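Local atomic coordinates of peptidase C51 domain-containing protein (Streptococcus mutans, PDB entry 3L9A), a protein that is of unknown function but probably belongs to the CHAP (peptidase C51) family of phage-associated proteins, this chain being its C-terminal domain. Residues Thr20-Leu32 with Leu71-Gly84. Numbering follows the deposited sequence. Where two conformers were deposited one is given.
Sequences TFAGVHYAKGAVL and LQRIVEIYQVKFEG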
loop_
_atom_site.group_PDB
_atom_site.type_symbol
_atom_site.label_atom_id
_atom_site.label_comp_id
_atom_site.label_asym_id
_atom_site.label_seq_id
_atom_site.Cartn_x
_atom_site.Cartn_y
_atom_site.Cartn_z
ATOM N N THR A 20 -17.416 14.832 18.446
ATOM C CA THR A 20 -17.795 14.417 17.096
ATOM C C THR A 20 -16.788 14.988 16.113
ATOM O O THR A 20 -16.499 16.191 16.133
ATOM C CB THR A 20 -19.189 14.942 16.723
ATOM O OG1 THR A 20 -20.140 14.406 17.652
ATOM C CG2 THR A 20 -19.583 14.539 15.306
ATOM N N PHE A 21 -16.237 14.114 15.271
ATOM C CA PHE A 21 -15.344 14.530 14.200
ATOM C C PHE A 21 -15.868 13.946 12.897
ATOM O O PHE A 21 -16.223 12.769 12.848
ATOM C CB PHE A 21 -13.894 14.082 14.440
ATOM C CG PHE A 21 -12.980 14.511 13.330
ATOM C CD1 PHE A 21 -12.492 15.818 13.288
ATOM C CD2 PHE A 21 -12.678 13.644 12.280
ATOM C CE1 PHE A 21 -11.682 16.235 12.230
ATOM C CE2 PHE A 21 -11.890 14.057 11.230
ATOM C CZ PHE A 21 -11.385 15.350 11.202
ATOM N N ALA A 22 -15.948 14.776 11.852
ATOM C CA ALA A 22 -16.444 14.328 10.545
ATOM C C ALA A 22 -17.790 13.593 10.677
ATOM O O ALA A 22 -18.041 12.571 10.022
ATOM C CB ALA A 22 -15.395 13.470 9.818
ATOM N N GLY A 23 -18.649 14.117 11.546
ATOM C CA GLY A 23 -19.977 13.566 11.735
ATOM C C GLY A 23 -20.070 12.321 12.594
ATOM O O GLY A 23 -21.170 11.808 12.788
ATOM N N VAL A 24 -18.935 11.841 13.109
ATOM C CA VAL A 24 -18.889 10.604 13.884
ATOM C C VAL A 24 -18.628 10.915 15.359
ATOM O O VAL A 24 -17.682 11.626 15.683
ATOM C CB VAL A 24 -17.773 9.674 13.374
ATOM C CG1 VAL A 24 -17.750 8.393 14.190
ATOM C CG2 VAL A 24 -17.949 9.386 11.873
ATOM N N HIS A 25 -19.467 10.388 16.246
ATOM C CA HIS A 25 -19.222 10.492 17.677
ATOM C C HIS A 25 -18.143 9.524 18.128
ATOM O O HIS A 25 -18.211 8.325 17.840
ATOM C CB HIS A 25 -20.509 10.215 18.459
ATOM C CG HIS A 25 -20.294 9.988 19.919
ATOM N ND1 HIS A 25 -20.111 11.019 20.815
ATOM C CD2 HIS A 25 -20.217 8.843 20.638
ATOM C CE1 HIS A 25 -19.961 10.518 22.030
ATOM N NE2 HIS A 25 -20.010 9.201 21.949
ATOM N N TYR A 26 -17.178 10.054 18.873
ATOM C CA TYR A 26 -16.158 9.232 19.525
ATOM C C TYR A 26 -16.163 9.494 21.026
ATOM O O TYR A 26 -16.096 10.655 21.451
ATOM C CB TYR A 26 -14.763 9.528 18.962
ATOM C CG TYR A 26 -14.627 9.224 17.487
ATOM C CD1 TYR A 26 -14.788 7.930 17.005
ATOM C CD2 TYR A 26 -14.334 10.229 16.577
ATOM C CE1 TYR A 26 -14.664 7.640 15.652
ATOM C CE2 TYR A 26 -14.213 9.954 15.216
ATOM C CZ TYR A 26 -14.378 8.659 14.760
ATOM O OH TYR A 26 -14.248 8.391 13.415
ATOM N N ALA A 27 -16.212 8.429 21.829
ATOM C CA ALA A 27 -15.952 8.563 23.268
ATOM C C ALA A 27 -14.508 8.986 23.511
ATOM O O ALA A 27 -13.642 8.796 22.652
ATOM C CB ALA A 27 -16.233 7.248 23.989
ATOM N N LYS A 28 -14.242 9.539 24.689
ATOM C CA LYS A 28 -12.867 9.701 25.138
ATOM C C LYS A 28 -12.192 8.329 25.188
ATOM O O LYS A 28 -12.796 7.357 25.628
ATOM C CB LYS A 28 -12.846 10.351 26.524
ATOM C CG LYS A 28 -11.450 10.549 27.093
ATOM C CD LYS A 28 -11.462 11.329 28.409
ATOM C CE LYS A 28 -10.064 11.387 29.009
ATOM N NZ LYS A 28 -10.004 12.247 30.222
ATOM N N GLY A 29 -10.945 8.245 24.729
ATOM C CA GLY A 29 -10.216 6.984 24.775
ATOM C C GLY A 29 -10.588 6.009 23.673
ATOM O O GLY A 29 -10.207 4.842 23.729
ATOM N N ALA A 30 -11.342 6.471 22.676
ATOM C CA ALA A 30 -11.675 5.636 21.531
ATOM C C ALA A 30 -10.399 5.347 20.742
ATOM O O ALA A 30 -9.657 6.264 20.381
ATOM C CB ALA A 30 -12.680 6.338 20.645
ATOM N N VAL A 31 -10.137 4.071 20.483
ATOM C CA VAL A 31 -9.016 3.665 19.642
ATOM C C VAL A 31 -9.498 3.640 18.199
ATOM O O VAL A 31 -10.447 2.921 17.859
ATOM C CB VAL A 31 -8.444 2.296 20.074
ATOM C CG1 VAL A 31 -7.347 1.843 19.124
ATOM C CG2 VAL A 31 -7.938 2.382 21.523
ATOM N N LEU A 32 -8.849 4.457 17.371
ATOM C CA LEU A 32 -9.188 4.546 15.960
ATOM C C LEU A 32 -8.103 3.881 15.131
ATOM O O LEU A 32 -6.912 4.205 15.268
ATOM C CB LEU A 32 -9.343 6.007 15.534
ATOM C CG LEU A 32 -10.195 6.898 16.435
ATOM C CD1 LEU A 32 -10.373 8.266 15.799
ATOM C CD2 LEU A 32 -11.552 6.259 16.744
ATOM N N LEU A 71 -6.947 14.791 14.072
ATOM C CA LEU A 71 -7.698 14.044 13.068
ATOM C C LEU A 71 -7.831 14.829 11.761
ATOM O O LEU A 71 -7.772 14.249 10.687
ATOM C CB LEU A 71 -9.065 13.601 13.596
ATOM C CG LEU A 71 -9.085 12.798 14.904
ATOM C CD1 LEU A 71 -10.473 12.219 15.147
ATOM C CD2 LEU A 71 -8.045 11.688 14.923
ATOM N N GLN A 72 -7.964 16.150 11.856
ATOM C CA GLN A 72 -8.043 16.979 10.660
ATOM C C GLN A 72 -6.758 16.913 9.835
ATOM O O GLN A 72 -6.813 16.914 8.611
ATOM C CB GLN A 72 -8.410 18.423 11.022
ATOM C CG GLN A 72 -8.582 19.344 9.797
ATOM C CD GLN A 72 -9.692 18.888 8.862
ATOM O OE1 GLN A 72 -10.631 18.212 9.283
ATOM N NE2 GLN A 72 -9.598 19.264 7.587
ATOM N N ARG A 73 -5.605 16.811 10.498
ATOM C CA ARG A 73 -4.362 16.588 9.766
ATOM C C ARG A 73 -4.394 15.262 9.012
ATOM O O ARG A 73 -3.893 15.173 7.900
ATOM C CB ARG A 73 -3.165 16.639 10.708
ATOM C CG ARG A 73 -2.818 18.006 11.244
ATOM C CD ARG A 73 -2.105 18.864 10.194
ATOM N NE ARG A 73 -1.685 20.125 10.801
ATOM C CZ ARG A 73 -1.943 21.340 10.324
ATOM N NH1 ARG A 73 -2.599 21.514 9.183
ATOM N NH2 ARG A 73 -1.504 22.398 10.995
ATOM N N ILE A 74 -4.968 14.227 9.617
ATOM C CA ILE A 74 -5.094 12.945 8.943
ATOM C C ILE A 74 -5.949 13.103 7.671
ATOM O O ILE A 74 -5.618 12.553 6.616
ATOM C CB ILE A 74 -5.652 11.856 9.881
ATOM C CG1 ILE A 74 -4.689 11.615 11.051
ATOM C CG2 ILE A 74 -5.902 10.571 9.092
ATOM C CD1 ILE A 74 -5.218 10.687 12.118
ATOM N N VAL A 75 -7.046 13.857 7.766
ATOM C CA VAL A 75 -7.871 14.152 6.598
ATOM C C VAL A 75 -7.056 14.888 5.520
ATOM O O VAL A 75 -7.081 14.508 4.341
ATOM C CB VAL A 75 -9.131 14.951 6.997
ATOM C CG1 VAL A 75 -9.887 15.444 5.768
ATOM C CG2 VAL A 75 -10.032 14.106 7.887
ATOM N N GLU A 76 -6.311 15.912 5.927
ATOM C CA GLU A 76 -5.548 16.720 4.968
ATOM C C GLU A 76 -4.501 15.910 4.222
ATOM O O GLU A 76 -4.360 16.020 2.998
ATOM C CB GLU A 76 -4.819 17.859 5.687
ATOM C CG GLU A 76 -5.719 18.944 6.220
ATOM C CD GLU A 76 -5.039 19.818 7.255
ATOM O OE1 GLU A 76 -3.821 19.675 7.485
ATOM O OE2 GLU A 76 -5.749 20.648 7.849
ATOM N N ILE A 77 -3.746 15.121 4.984
ATOM C CA ILE A 77 -2.572 14.466 4.439
ATOM C C ILE A 77 -2.946 13.162 3.759
ATOM O O ILE A 77 -2.412 12.856 2.694
ATOM C CB ILE A 77 -1.460 14.231 5.511
ATOM C CG1 ILE A 77 -0.702 15.524 5.835
ATOM C CG2 ILE A 77 -0.403 13.279 4.982
ATOM C CD1 ILE A 77 -1.525 16.642 6.303
ATOM N N TYR A 78 -3.859 12.400 4.355
ATOM C CA TYR A 78 -4.171 11.048 3.904
ATOM C C TYR A 78 -5.554 10.871 3.298
ATOM O O TYR A 78 -5.879 9.767 2.865
ATOM C CB TYR A 78 -3.899 10.016 5.023
ATOM C CG TYR A 78 -2.465 10.054 5.508
ATOM C CD1 TYR A 78 -1.419 9.648 4.669
ATOM C CD2 TYR A 78 -2.144 10.496 6.789
ATOM C CE1 TYR A 78 -0.093 9.698 5.087
ATOM C CE2 TYR A 78 -0.818 10.543 7.221
ATOM C CZ TYR A 78 0.199 10.143 6.359
ATOM O OH TYR A 78 1.501 10.201 6.797
ATOM N N GLN A 79 -6.377 11.916 3.319
ATOM C CA GLN A 79 -7.663 11.873 2.614
ATOM C C GLN A 79 -8.583 10.791 3.200
ATOM O O GLN A 79 -9.419 10.221 2.506
ATOM C CB GLN A 79 -7.424 11.656 1.110
ATOM C CG GLN A 79 -6.398 12.635 0.529
ATOM C CD GLN A 79 -6.281 12.520 -0.967
ATOM O OE1 GLN A 79 -6.890 13.296 -1.696
ATOM N NE2 GLN A 79 -5.510 11.537 -1.437
ATOM N N VAL A 80 -8.431 10.544 4.498
ATOM C CA VAL A 80 -9.131 9.462 5.180
ATOM C C VAL A 80 -10.578 9.841 5.480
ATOM O O VAL A 80 -10.839 10.951 5.957
ATOM C CB VAL A 80 -8.365 9.091 6.470
ATOM C CG1 VAL A 80 -9.207 8.257 7.404
ATOM C CG2 VAL A 80 -7.084 8.367 6.121
ATOM N N LYS A 81 -11.490 8.903 5.218
ATOM C CA LYS A 81 -12.876 9.005 5.655
ATOM C C LYS A 81 -13.018 8.335 7.020
ATOM O O LYS A 81 -12.765 7.142 7.168
ATOM C CB LYS A 81 -13.800 8.316 4.643
ATOM C CG LYS A 81 -15.273 8.367 5.065
ATOM C CD LYS A 81 -16.117 7.335 4.329
ATOM C CE LYS A 81 -17.426 7.058 5.062
ATOM N NZ LYS A 81 -17.860 5.637 4.903
ATOM N N PHE A 82 -13.427 9.119 8.010
ATOM C CA PHE A 82 -13.629 8.632 9.375
ATOM C C PHE A 82 -15.009 8.014 9.560
ATOM O O PHE A 82 -16.012 8.525 9.035
ATOM C CB PHE A 82 -13.401 9.772 10.375
ATOM C CG PHE A 82 -11.948 10.023 10.664
ATOM C CD1 PHE A 82 -11.366 9.517 11.821
ATOM C CD2 PHE A 82 -11.149 10.724 9.768
ATOM C CE1 PHE A 82 -10.016 9.720 12.082
ATOM C CE2 PHE A 82 -9.794 10.921 10.027
ATOM C CZ PHE A 82 -9.231 10.415 11.186
ATOM N N GLU A 83 -15.042 6.911 10.306
ATOM C CA GLU A 83 -16.258 6.167 10.584
ATOM C C GLU A 83 -16.335 5.812 12.066
ATOM O O GLU A 83 -15.335 5.865 12.791
ATOM C CB GLU A 83 -16.290 4.855 9.792
ATOM C CG GLU A 83 -16.165 5.022 8.295
ATOM C CD GLU A 83 -16.063 3.696 7.560
ATOM O OE1 GLU A 83 -15.972 2.641 8.212
ATOM O OE2 GLU A 83 -16.085 3.725 6.317
ATOM N N GLY A 84 -17.520 5.406 12.509
ATOM C CA GLY A 84 -17.697 4.880 13.866
ATOM C C GLY A 84 -17.431 3.389 13.914
ATOM O O GLY A 84 -16.698 2.848 13.081
HETATM O O HOH W 1 -16.798 10.980 8.113
#
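Phe-21 reaches between helix 68-78 and strand 81-83; a chi1 of 180° sets its CG anti to the backbone N and sends the ring out to Leu-71 and Phe-82. Leu-71 CB lies 3.6 Å from the ring centroid and nearly on the ring normal, a CH-pi contact over one face. The edge of the same ring is turned to the face of Phe-82: the planes stand at 79°, centroids 5.2 Å apart, which defines a T-shaped pair. At that edge Val-75 CG2 also lies in the ring plane, 3.8 Å from Phe-21 CZ. Phe-21 and Val-24 bound a type I' turn joining two short antiparallel strands, and this beta hairpin packs on the helix and on strand 81-83, an outermost strand, within this chain, of the five-stranded mixed sheet. Tyr-26 OH passes the in-plane edge of Phe-82, 3.4 Å from Phe-82 CB, and donates to Glu-83 O at 2.8 Å; the hydroxyl sits 55° out of the carbonyl plane. Leu-32 CD1 covers one Tyr-26 face and touches Phe-82 CE1 and Leu-71 CD1, both at 4.0 Å. Val-24 divides its branches, CG1 against Gly-84 N (3.4 Å) and CG2 against Phe-82 O. A water donates to both Ala-22 O and Phe-82 O, while the Glu-83 carboxylate bridges Lys-81 and Arg-40.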